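Local coordinates for protein DNA-3-methyladenine glycosidase (Bacillus halodurans, PDB 2H56) that belongs to the HhH-GPD superfamily of base excision DNA repair proteins, a mainly helical fold that contains a helix-hairpin-helix motif, at residues R14-D19 against V43-K48; M155-G160 against A205-W210; G160-L165 against A199-V204; G171-A176 against K189-H194. All blocks are in the same frame, centred on the assembly; numbering follows the deposited sequence.

How the interactions relate
Interactions 1 to 3 lie close together, and helix 202-219 runs through them: its first turns carry one side of interactions 2 and 3, whose centres are about 7 Å apart and which share Gly160, and it touches the two-stranded sheet of interaction 1, centred about 9 Å from interaction 2. Interaction 4, between helices 170-180 and 187-195, lies about 14 Å from the centres of interactions 2 and 3 and about 20 Å from that of interaction 1. Along the chain interaction 1 closes first; interaction 2 then encloses interaction 3, which encloses interaction 4. Chain-distant pieces, the N-terminal strands included, thus pack on one helix of the HhH-GPD fold.

Interaction 1 (R14-D19 against V43-K48); sequences RYFSTD and VQLPTK
A two-stranded antiparallel sheet, a minor element in this largely helical HhH-GPD protein, is formed by the strands of 14-19 and 43-48, whose axes pass 4.6 Å apart. Arg14 pairs with Leu45 and Phe16 with Val43 as hydrogen-bonded pairs, each joined by two backbone bonds; Tyr15 and Gln44 between them make a non-hydrogen-bonded pair. The straightest bond runs from Phe16 N to Val43 O (2.8 Å, N-H...O 172°), the donor lying nearly along the C=O axis. Leu45 N meets Arg14 O at 2.8 Å in the carbonyl plane, whereas the return bond from Arg14 N to Leu45 O is longer, 3.1 Å, and its donor stands above that plane. On the exposed face Tyr15 and Gln44 run side by side in the same direction. Gln44 carries CG in the crowded position between its backbone N and carbonyl carbon (chi1 50°) and is extended beyond it, so that NE2 comes within 3.5 Å of Tyr15 CE1, with amide and ring planes 79° apart. On the face of Phe16, Val43 and Leu45, Phe16 lies alongside Leu45, its ring edge meeting the methyl (CE2 to CD2 4.1 Å), while its CB packs on Val43 CG2 at 3.9 Å. Arg14 bends at chi2 and lays a face of its guanidinium over Phe16 CZ. Against this face pack helix 202-219, where Val43 touches Leu207 and Tyr208 and Phe16 touches Val204, and the loop that brings Leu162 against Arg14, Phe16 and Leu45.

Interaction 2 (M155-G160 against A205-W210); sequences MMFSLG and ACLYLW
The second helix of what is, by sequence and family, the helix-hairpin-helix motif, 148-157, ends here and sets its last side chains against helix 202-219 in the interior of the HhH-GPD fold. No hydrogen bond crosses; the contact is made by side-chain tips bridging two backbones whose nearest CA atoms, those of Met156 and Cys206, are 9.8 Å apart. Met156, modelled as selenomethionine, has CG anti to its carbonyl carbon and is fully extended beyond it, so its terminal methyl arrives at helix 202-219: CE lies 3.6 Å from Cys206 SG. One atom back, the selenium meets Trp210 tip to tip, with SE 3.9 Å from CH2. It sits at the edge of the six-membered ring, 80° off the ring normal, so this Met-aromatic contact uses the rim of the indole and not its face. Phe157, the next residue, reaches the same end of the indole obliquely, CZ standing 3.7 Å from Trp210 CZ3. The two rings meet with planes at 42° and centroids 5.6 Å apart. The indole therefore receives both consecutive residues at its CZ3-CH2 end. Its opposite, polar end is held by Asp169, to which NE1 gives a hydrogen bond, and Leu172 of helix 170-180 also touches it. Pro46 and Leu45 of strand 43-46 pack on Phe157. On helix 202-219, Leu207 extends its CD2 methyl obliquely toward the Phe157 ring, stopping 4.3 Å from CE1.

Interaction 3 (G160-L165 against A199-V204); sequences GRLDVL and APYETV
Thr203 holds OG1 anti to its carbonyl carbon and CG2 anti to its backbone N (chi1 -56°), which turns the hydroxyl of this first-turn residue of helix 202-219 into the loop 160-165 that follows the presumed helix-hairpin-helix motif of the HhH-GPD fold. The hydroxyl donates to Arg161 O at 2.8 Å, in the carbonyl plane and on a lone pair, and accepts from Val164 N at 3.2 Å. One buried side chain thus joins loop residues three apart. Between them Leu162 O takes the Thr203 backbone N-H (2.8 Å), the donor standing well above the carbonyl plane; the N-terminal end of the helix would favour such a carbonyl. Leu162 packs its CB at the edge of the Tyr201 ring, 4.0 Å from CD1, Tyr201 occupying the N-cap position. Glu202 sets CB against Val164 O, and its chain, bent at chi2, brings OE1 to 3.3 Å from Asp163 CA. Within the loop, Asp163 carries CG in the crowded position (chi1 60°), facing the guanidinium of Arg161. That group grips the carboxylate side-on and nearly in plane: NE meets OD1 at 3.0 Å, and NH2 meets OD2 at 3.0 Å, each oxygen using its syn lone pair.

Interaction 4 (G171-A176 against K189-H194); sequences GLQRGA and KLLIYH
Apolar packing carries the whole of this helix-helix contact, in which segments 171-176 and 189-194 of the HhH-GPD fold cross at 79° with axes 8.9 Å apart. The backbones come nearest where Ala176, with its small side chain, faces Leu191, CA to CA 5.8 Å. The Ala176 methyl packs against two successive leucines, its CB 4.1 Å from Leu190 CB and 4.3 Å from Leu191 CB. Leu190 also lays CD1 beside the Ala176 carbonyl oxygen. Leu191, with CG anti to its backbone N (chi1 -164°), points CD2 along the first helix to Leu172 CB at 3.7 Å, and the same methyl borders the CG of Gln173. No hydrogen bond crosses between the two segments. Leu190 O accepts twice, from His194 N and from His194 ND1; the latter bond is 3.1 Å long, with the oxygen in the imidazole plane, which fixes the ring's tilt. Ring stacking adds Tyr180, which lies on His194. At the start of helix 170-180, Leu172 N is bonded to Asp169, and Gln173 NE2 reaches Val167 O. Leu172 and Leu191 continue the packing onto Leu209 of helix 202-219, while Leu165, in the loop before helix 170-180, touches Leu191.

Interaction 1 (R14-D19 against V43-K48)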
# COMPACT_ATOMS: atom_id res chain seq x y z
N ARG A 14 -1.36 -12.27 -5.89
CA ARG A 14 -2.39 -12.08 -6.90
C ARG A 14 -1.85 -11.41 -8.18
O ARG A 14 -1.26 -10.34 -8.11
CB ARG A 14 -3.49 -11.25 -6.25
CG ARG A 14 -4.57 -10.84 -7.22
CD ARG A 14 -5.94 -10.76 -6.58
NE ARG A 14 -6.98 -10.92 -7.61
CZ ARG A 14 -8.17 -10.32 -7.58
NH1 ARG A 14 -8.50 -9.50 -6.57
NH2 ARG A 14 -9.03 -10.54 -8.59
N TYR A 15 -2.06 -12.03 -9.33
CA TYR A 15 -1.55 -11.49 -10.61
C TYR A 15 -2.63 -10.90 -11.52
O TYR A 15 -3.74 -11.40 -11.59
CB TYR A 15 -0.80 -12.56 -11.40
CG TYR A 15 0.39 -13.07 -10.65
CD1 TYR A 15 1.62 -12.47 -10.79
CD2 TYR A 15 0.27 -14.13 -9.77
CE1 TYR A 15 2.70 -12.91 -10.08
CE2 TYR A 15 1.35 -14.59 -9.06
CZ TYR A 15 2.58 -13.97 -9.21
OH TYR A 15 3.67 -14.42 -8.49
N PHE A 16 -2.27 -9.82 -12.22
CA PHE A 16 -3.15 -9.20 -13.18
C PHE A 16 -2.47 -9.16 -14.53
O PHE A 16 -1.44 -8.49 -14.70
CB PHE A 16 -3.51 -7.78 -12.71
CG PHE A 16 -4.37 -7.76 -11.49
CD1 PHE A 16 -5.74 -7.93 -11.60
CD2 PHE A 16 -3.81 -7.61 -10.25
CE1 PHE A 16 -6.54 -7.95 -10.49
CE2 PHE A 16 -4.60 -7.62 -9.13
CZ PHE A 16 -5.96 -7.80 -9.23
N SER A 17 -3.02 -9.88 -15.49
CA SER A 17 -2.36 -10.00 -16.77
C SER A 17 -2.83 -8.84 -17.64
O SER A 17 -3.76 -8.13 -17.29
CB SER A 17 -2.62 -11.36 -17.41
OG SER A 17 -3.50 -11.25 -18.51
N THR A 18 -2.18 -8.63 -18.77
CA THR A 18 -2.54 -7.52 -19.64
C THR A 18 -3.90 -7.75 -20.27
O THR A 18 -4.47 -6.81 -20.79
CB THR A 18 -1.47 -7.28 -20.73
OG1 THR A 18 -1.37 -8.42 -21.59
CG2 THR A 18 -0.12 -7.08 -20.07
N ASP A 19 -4.45 -8.98 -20.21
CA ASP A 19 -5.83 -9.21 -20.66
C ASP A 19 -6.84 -9.54 -19.55
O ASP A 19 -7.91 -10.06 -19.82
CB ASP A 19 -5.87 -10.29 -21.73
CG ASP A 19 -5.61 -11.68 -21.19
OD1 ASP A 19 -5.07 -11.83 -20.08
OD2 ASP A 19 -5.94 -12.63 -21.94
N VAL A 43 1.27 -7.19 -13.76
CA VAL A 43 1.62 -6.74 -12.43
C VAL A 43 1.06 -7.70 -11.40
O VAL A 43 0.20 -8.53 -11.70
CB VAL A 43 1.01 -5.37 -12.14
CG1 VAL A 43 1.73 -4.31 -12.94
CG2 VAL A 43 -0.50 -5.38 -12.40
N GLN A 44 1.56 -7.53 -10.18
CA GLN A 44 1.19 -8.38 -9.08
C GLN A 44 0.85 -7.58 -7.83
O GLN A 44 1.23 -6.42 -7.68
CB GLN A 44 2.29 -9.38 -8.81
CG GLN A 44 3.68 -8.80 -8.68
CD GLN A 44 4.72 -9.89 -8.31
OE1 GLN A 44 5.03 -10.10 -7.14
NE2 GLN A 44 5.22 -10.59 -9.32
N LEU A 45 0.10 -8.23 -6.95
CA LEU A 45 -0.43 -7.61 -5.76
C LEU A 45 -0.26 -8.56 -4.61
O LEU A 45 -1.03 -9.50 -4.47
CB LEU A 45 -1.91 -7.33 -5.94
CG LEU A 45 -2.62 -6.52 -4.85
CD1 LEU A 45 -1.90 -5.21 -4.59
CD2 LEU A 45 -4.03 -6.28 -5.32
N PRO A 46 0.77 -8.34 -3.78
CA PRO A 46 0.90 -9.19 -2.60
C PRO A 46 -0.22 -8.93 -1.60
O PRO A 46 -0.61 -7.79 -1.40
CB PRO A 46 2.25 -8.81 -2.02
CG PRO A 46 2.56 -7.46 -2.61
CD PRO A 46 1.85 -7.35 -3.90
N THR A 47 -0.79 -10.00 -1.06
CA THR A 47 -1.81 -9.88 -0.03
C THR A 47 -1.35 -10.60 1.21
O THR A 47 -1.18 -11.84 1.22
CB THR A 47 -3.14 -10.50 -0.46
OG1 THR A 47 -3.58 -9.87 -1.69
CG2 THR A 47 -4.22 -10.35 0.69
N LYS A 48 -1.17 -9.81 2.27
CA LYS A 48 -0.87 -10.35 3.58
C LYS A 48 -2.11 -11.04 4.14
O LYS A 48 -3.16 -10.44 4.27
CB LYS A 48 -0.41 -9.24 4.51
CG LYS A 48 0.90 -8.53 4.06
CD LYS A 48 2.05 -8.69 5.11
CE LYS A 48 3.18 -7.65 4.96
NZ LYS A 48 4.28 -7.91 5.94

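Interaction 2 (M155-G160 against A205-W210)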
# COMPACT_ATOMS: atom_id res chain seq x y z
N MSE A 155 -4.84 -0.77 2.63
CA MSE A 155 -6.01 -1.26 1.96
C MSE A 155 -5.57 -2.05 0.72
O MSE A 155 -6.32 -2.93 0.22
CB MSE A 155 -6.92 -0.12 1.49
CG MSE A 155 -7.58 0.70 2.57
SE MSE A 155 -8.98 1.88 1.88
CE MSE A 155 -10.09 0.53 0.94
N MSE A 156 -4.42 -1.71 0.16
CA MSE A 156 -4.09 -2.30 -1.12
C MSE A 156 -3.40 -3.62 -0.85
O MSE A 156 -3.88 -4.67 -1.24
CB MSE A 156 -3.21 -1.40 -1.98
CG MSE A 156 -3.88 -0.15 -2.58
SE MSE A 156 -2.50 0.82 -3.53
CE MSE A 156 -3.30 2.51 -4.32
N PHE A 157 -2.29 -3.52 -0.14
CA PHE A 157 -1.32 -4.58 -0.00
C PHE A 157 -1.63 -5.51 1.15
O PHE A 157 -0.87 -6.44 1.42
CB PHE A 157 0.06 -3.94 0.22
CG PHE A 157 0.59 -3.28 -0.98
CD1 PHE A 157 0.94 -4.03 -2.08
CD2 PHE A 157 0.70 -1.91 -1.04
CE1 PHE A 157 1.43 -3.43 -3.24
CE2 PHE A 157 1.17 -1.29 -2.19
CZ PHE A 157 1.54 -2.06 -3.29
N SER A 158 -2.74 -5.28 1.84
CA SER A 158 -3.08 -6.15 2.94
C SER A 158 -4.52 -6.56 2.92
O SER A 158 -4.77 -7.72 3.12
CB SER A 158 -2.67 -5.51 4.25
OG SER A 158 -3.66 -5.73 5.22
N LEU A 159 -5.47 -5.66 2.69
CA LEU A 159 -6.87 -6.06 2.38
C LEU A 159 -7.16 -6.37 0.90
O LEU A 159 -8.31 -6.68 0.56
CB LEU A 159 -7.86 -4.97 2.76
CG LEU A 159 -8.03 -4.61 4.22
CD1 LEU A 159 -6.81 -3.87 4.67
CD2 LEU A 159 -9.29 -3.74 4.34
N GLY A 160 -6.16 -6.26 0.02
CA GLY A 160 -6.34 -6.56 -1.41
C GLY A 160 -7.47 -5.83 -2.13
O GLY A 160 -8.08 -6.37 -3.09
N ALA A 205 -4.17 0.21 -11.72
CA ALA A 205 -3.41 1.31 -12.36
C ALA A 205 -2.19 1.68 -11.54
O ALA A 205 -1.11 1.90 -12.06
CB ALA A 205 -4.28 2.54 -12.52
N CYS A 206 -2.38 1.76 -10.23
CA CYS A 206 -1.30 2.20 -9.36
C CYS A 206 -0.12 1.25 -9.41
O CYS A 206 1.02 1.67 -9.30
CB CYS A 206 -1.81 2.35 -7.92
SG CYS A 206 -2.90 3.79 -7.70
N LEU A 207 -0.39 -0.04 -9.54
CA LEU A 207 0.67 -1.00 -9.72
C LEU A 207 1.47 -0.64 -10.99
O LEU A 207 2.70 -0.69 -11.00
CB LEU A 207 0.11 -2.41 -9.82
CG LEU A 207 -0.60 -2.95 -8.59
CD1 LEU A 207 -1.21 -4.32 -8.87
CD2 LEU A 207 0.36 -2.99 -7.43
N TYR A 208 0.80 -0.26 -12.06
CA TYR A 208 1.52 0.10 -13.30
C TYR A 208 2.25 1.42 -13.16
O TYR A 208 3.35 1.61 -13.69
CB TYR A 208 0.58 0.12 -14.49
CG TYR A 208 0.23 -1.27 -14.97
CD1 TYR A 208 1.16 -2.02 -15.68
CD2 TYR A 208 -1.01 -1.84 -14.69
CE1 TYR A 208 0.89 -3.28 -16.11
CE2 TYR A 208 -1.30 -3.13 -15.12
CZ TYR A 208 -0.34 -3.84 -15.83
OH TYR A 208 -0.60 -5.11 -16.25
N LEU A 209 1.65 2.35 -12.42
CA LEU A 209 2.32 3.61 -12.19
C LEU A 209 3.63 3.34 -11.47
O LEU A 209 4.69 3.89 -11.85
CB LEU A 209 1.41 4.59 -11.42
CG LEU A 209 0.25 5.20 -12.24
CD1 LEU A 209 -0.37 6.40 -11.54
CD2 LEU A 209 0.73 5.66 -13.59
N TRP A 210 3.58 2.48 -10.45
CA TRP A 210 4.78 2.14 -9.70
C TRP A 210 5.83 1.51 -10.59
O TRP A 210 7.02 1.79 -10.44
CB TRP A 210 4.48 1.21 -8.53
CG TRP A 210 4.13 1.94 -7.32
CD1 TRP A 210 4.81 2.98 -6.80
CD2 TRP A 210 3.02 1.71 -6.46
NE1 TRP A 210 4.19 3.44 -5.68
CE2 TRP A 210 3.08 2.67 -5.44
CE3 TRP A 210 1.96 0.80 -6.46
CZ2 TRP A 210 2.14 2.74 -4.41
CZ3 TRP A 210 1.02 0.87 -5.46
CH2 TRP A 210 1.12 1.82 -4.43

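Interaction 3 (G160-L165 against A199-V204)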
# COMPACT_ATOMS: atom_id res chain seq x y z
N GLY A 160 -6.16 -6.26 0.02
CA GLY A 160 -6.34 -6.56 -1.41
C GLY A 160 -7.47 -5.83 -2.13
O GLY A 160 -8.08 -6.37 -3.09
N ARG A 161 -7.74 -4.59 -1.68
CA ARG A 161 -8.82 -3.77 -2.25
C ARG A 161 -8.36 -3.09 -3.52
O ARG A 161 -7.34 -2.46 -3.54
CB ARG A 161 -9.25 -2.71 -1.24
CG ARG A 161 -10.05 -3.26 -0.11
CD ARG A 161 -11.48 -3.54 -0.57
NE ARG A 161 -12.13 -2.28 -0.94
CZ ARG A 161 -12.86 -1.52 -0.12
NH1 ARG A 161 -13.11 -1.89 1.13
NH2 ARG A 161 -13.37 -0.39 -0.58
N LEU A 162 -9.12 -3.22 -4.60
CA LEU A 162 -8.66 -2.74 -5.90
C LEU A 162 -9.09 -1.29 -6.25
O LEU A 162 -8.73 -0.77 -7.30
CB LEU A 162 -9.11 -3.73 -6.99
CG LEU A 162 -8.59 -5.17 -6.80
CD1 LEU A 162 -8.92 -6.02 -7.97
CD2 LEU A 162 -7.07 -5.17 -6.59
N ASP A 163 -9.83 -0.64 -5.36
CA ASP A 163 -10.44 0.67 -5.63
C ASP A 163 -9.82 1.83 -4.79
O ASP A 163 -10.52 2.65 -4.20
CB ASP A 163 -11.93 0.58 -5.37
CG ASP A 163 -12.27 0.19 -3.91
OD1 ASP A 163 -11.42 -0.38 -3.18
OD2 ASP A 163 -13.41 0.47 -3.50
N VAL A 164 -8.49 1.86 -4.76
CA VAL A 164 -7.71 2.76 -3.93
C VAL A 164 -6.76 3.54 -4.85
O VAL A 164 -6.13 2.97 -5.74
CB VAL A 164 -6.89 1.93 -2.91
CG1 VAL A 164 -5.99 2.82 -2.02
CG2 VAL A 164 -7.82 1.03 -2.04
N LEU A 165 -6.67 4.84 -4.67
CA LEU A 165 -5.73 5.67 -5.41
C LEU A 165 -4.99 6.59 -4.40
O LEU A 165 -5.57 7.57 -3.94
CB LEU A 165 -6.53 6.50 -6.39
CG LEU A 165 -5.84 7.47 -7.36
CD1 LEU A 165 -5.10 6.75 -8.48
CD2 LEU A 165 -6.91 8.39 -7.95
N ALA A 199 -11.68 3.98 -12.29
CA ALA A 199 -12.67 3.35 -11.41
C ALA A 199 -13.33 2.15 -12.10
O ALA A 199 -13.51 2.14 -13.31
CB ALA A 199 -13.71 4.32 -10.96
N PRO A 200 -13.64 1.11 -11.31
CA PRO A 200 -13.32 0.98 -9.88
C PRO A 200 -12.05 0.13 -9.61
O PRO A 200 -12.00 -0.63 -8.64
CB PRO A 200 -14.58 0.27 -9.35
CG PRO A 200 -14.91 -0.65 -10.47
CD PRO A 200 -14.40 -0.05 -11.77
N TYR A 201 -11.04 0.22 -10.47
CA TYR A 201 -9.86 -0.61 -10.30
C TYR A 201 -8.60 0.20 -10.19
O TYR A 201 -7.54 -0.20 -10.68
CB TYR A 201 -9.75 -1.59 -11.44
CG TYR A 201 -10.90 -2.53 -11.49
CD1 TYR A 201 -11.22 -3.31 -10.38
CD2 TYR A 201 -11.65 -2.69 -12.65
CE1 TYR A 201 -12.28 -4.22 -10.42
CE2 TYR A 201 -12.71 -3.60 -12.70
CZ TYR A 201 -13.02 -4.35 -11.58
OH TYR A 201 -14.06 -5.22 -11.58
N GLU A 202 -8.70 1.31 -9.50
CA GLU A 202 -7.58 2.22 -9.36
C GLU A 202 -6.29 1.58 -8.84
O GLU A 202 -5.19 1.94 -9.27
CB GLU A 202 -7.98 3.41 -8.45
CG GLU A 202 -9.07 4.36 -9.05
CD GLU A 202 -10.52 3.99 -8.62
OE1 GLU A 202 -10.74 2.90 -8.04
OE2 GLU A 202 -11.44 4.81 -8.86
N THR A 203 -6.41 0.66 -7.89
CA THR A 203 -5.23 0.01 -7.36
C THR A 203 -4.44 -0.65 -8.48
O THR A 203 -3.20 -0.62 -8.46
CB THR A 203 -5.57 -1.05 -6.29
OG1 THR A 203 -6.34 -0.48 -5.22
CG2 THR A 203 -4.30 -1.63 -5.69
N VAL A 204 -5.13 -1.25 -9.46
CA VAL A 204 -4.42 -1.94 -10.54
C VAL A 204 -3.58 -0.93 -11.38
O VAL A 204 -2.40 -1.18 -11.68
CB VAL A 204 -5.37 -2.77 -11.44
CG1 VAL A 204 -4.58 -3.46 -12.51
CG2 VAL A 204 -6.17 -3.84 -10.62

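Interaction 4 (G171-A176 against K189-H194)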
# COMPACT_ATOMS: atom_id res chain seq x y z
N GLY A 171 5.64 7.96 -5.30
CA GLY A 171 5.94 6.96 -6.31
C GLY A 171 4.95 7.07 -7.42
O GLY A 171 5.32 7.28 -8.58
N LEU A 172 3.68 6.96 -7.07
CA LEU A 172 2.61 7.14 -8.04
C LEU A 172 2.74 8.48 -8.75
O LEU A 172 2.51 8.56 -9.95
CB LEU A 172 1.25 6.99 -7.35
CG LEU A 172 1.01 5.58 -6.77
CD1 LEU A 172 -0.16 5.59 -5.81
CD2 LEU A 172 0.79 4.56 -7.88
N GLN A 173 3.12 9.52 -8.03
CA GLN A 173 3.31 10.85 -8.65
C GLN A 173 4.41 10.85 -9.70
O GLN A 173 4.25 11.40 -10.80
CB GLN A 173 3.59 11.91 -7.59
CG GLN A 173 2.36 12.38 -6.87
CD GLN A 173 2.63 13.35 -5.73
OE1 GLN A 173 3.71 13.94 -5.62
NE2 GLN A 173 1.64 13.51 -4.85
N ARG A 174 5.54 10.25 -9.37
CA ARG A 174 6.61 10.09 -10.34
C ARG A 174 6.14 9.35 -11.59
O ARG A 174 6.50 9.71 -12.70
CB ARG A 174 7.79 9.36 -9.71
CG ARG A 174 8.95 9.06 -10.65
CD ARG A 174 10.21 8.73 -9.85
NE ARG A 174 11.15 7.90 -10.60
CZ ARG A 174 12.16 8.38 -11.34
NH1 ARG A 174 12.39 9.68 -11.44
NH2 ARG A 174 12.97 7.53 -11.98
N GLY A 175 5.33 8.30 -11.41
CA GLY A 175 4.87 7.52 -12.55
C GLY A 175 3.89 8.32 -13.40
O GLY A 175 3.92 8.25 -14.62
N ALA A 176 3.04 9.10 -12.73
CA ALA A 176 2.06 9.92 -13.41
C ALA A 176 2.73 10.95 -14.32
O ALA A 176 2.37 11.08 -15.47
CB ALA A 176 1.16 10.60 -12.40
N LYS A 189 -1.63 16.53 -9.23
CA LYS A 189 -2.73 16.92 -10.08
C LYS A 189 -2.97 15.94 -11.24
O LYS A 189 -4.12 15.70 -11.61
CB LYS A 189 -2.48 18.32 -10.63
CG LYS A 189 -2.67 19.48 -9.64
CD LYS A 189 -2.28 20.79 -10.30
CE LYS A 189 -3.35 21.87 -10.16
NZ LYS A 189 -3.34 22.50 -8.80
N LEU A 190 -1.89 15.39 -11.82
CA LEU A 190 -2.03 14.48 -12.97
C LEU A 190 -2.75 13.23 -12.52
O LEU A 190 -3.66 12.73 -13.16
CB LEU A 190 -0.67 14.09 -13.56
CG LEU A 190 0.02 15.14 -14.45
CD1 LEU A 190 1.45 14.74 -14.81
CD2 LEU A 190 -0.79 15.42 -15.70
N LEU A 191 -2.30 12.75 -11.37
CA LEU A 191 -2.85 11.55 -10.74
C LEU A 191 -4.34 11.72 -10.37
O LEU A 191 -5.14 10.83 -10.65
CB LEU A 191 -2.00 11.24 -9.53
CG LEU A 191 -2.05 9.90 -8.85
CD1 LEU A 191 -1.98 8.72 -9.85
CD2 LEU A 191 -0.89 9.92 -7.91
N ILE A 192 -4.73 12.85 -9.79
CA ILE A 192 -6.14 13.10 -9.51
C ILE A 192 -6.97 13.12 -10.78
O ILE A 192 -8.06 12.56 -10.82
CB ILE A 192 -6.37 14.45 -8.79
CG1 ILE A 192 -5.88 14.36 -7.34
CG2 ILE A 192 -7.86 14.86 -8.86
CD1 ILE A 192 -5.87 15.68 -6.61
N TYR A 193 -6.44 13.75 -11.82
CA TYR A 193 -7.20 13.96 -13.07
C TYR A 193 -7.36 12.64 -13.83
O TYR A 193 -8.48 12.20 -14.11
CB TYR A 193 -6.48 15.01 -13.90
CG TYR A 193 -7.14 15.41 -15.18
CD1 TYR A 193 -6.85 14.74 -16.37
CD2 TYR A 193 -8.01 16.50 -15.25
CE1 TYR A 193 -7.41 15.11 -17.58
CE2 TYR A 193 -8.59 16.89 -16.47
CZ TYR A 193 -8.28 16.19 -17.64
OH TYR A 193 -8.83 16.54 -18.87
N HIS A 194 -6.24 11.99 -14.12
CA HIS A 194 -6.27 10.77 -14.90
C HIS A 194 -6.85 9.59 -14.13
O HIS A 194 -7.44 8.68 -14.72
CB HIS A 194 -4.87 10.46 -15.40
CG HIS A 194 -4.43 11.38 -16.50
ND1 HIS A 194 -3.78 12.57 -16.26
CD2 HIS A 194 -4.58 11.29 -17.84
CE1 HIS A 194 -3.55 13.17 -17.42
NE2 HIS A 194 -4.02 12.41 -18.39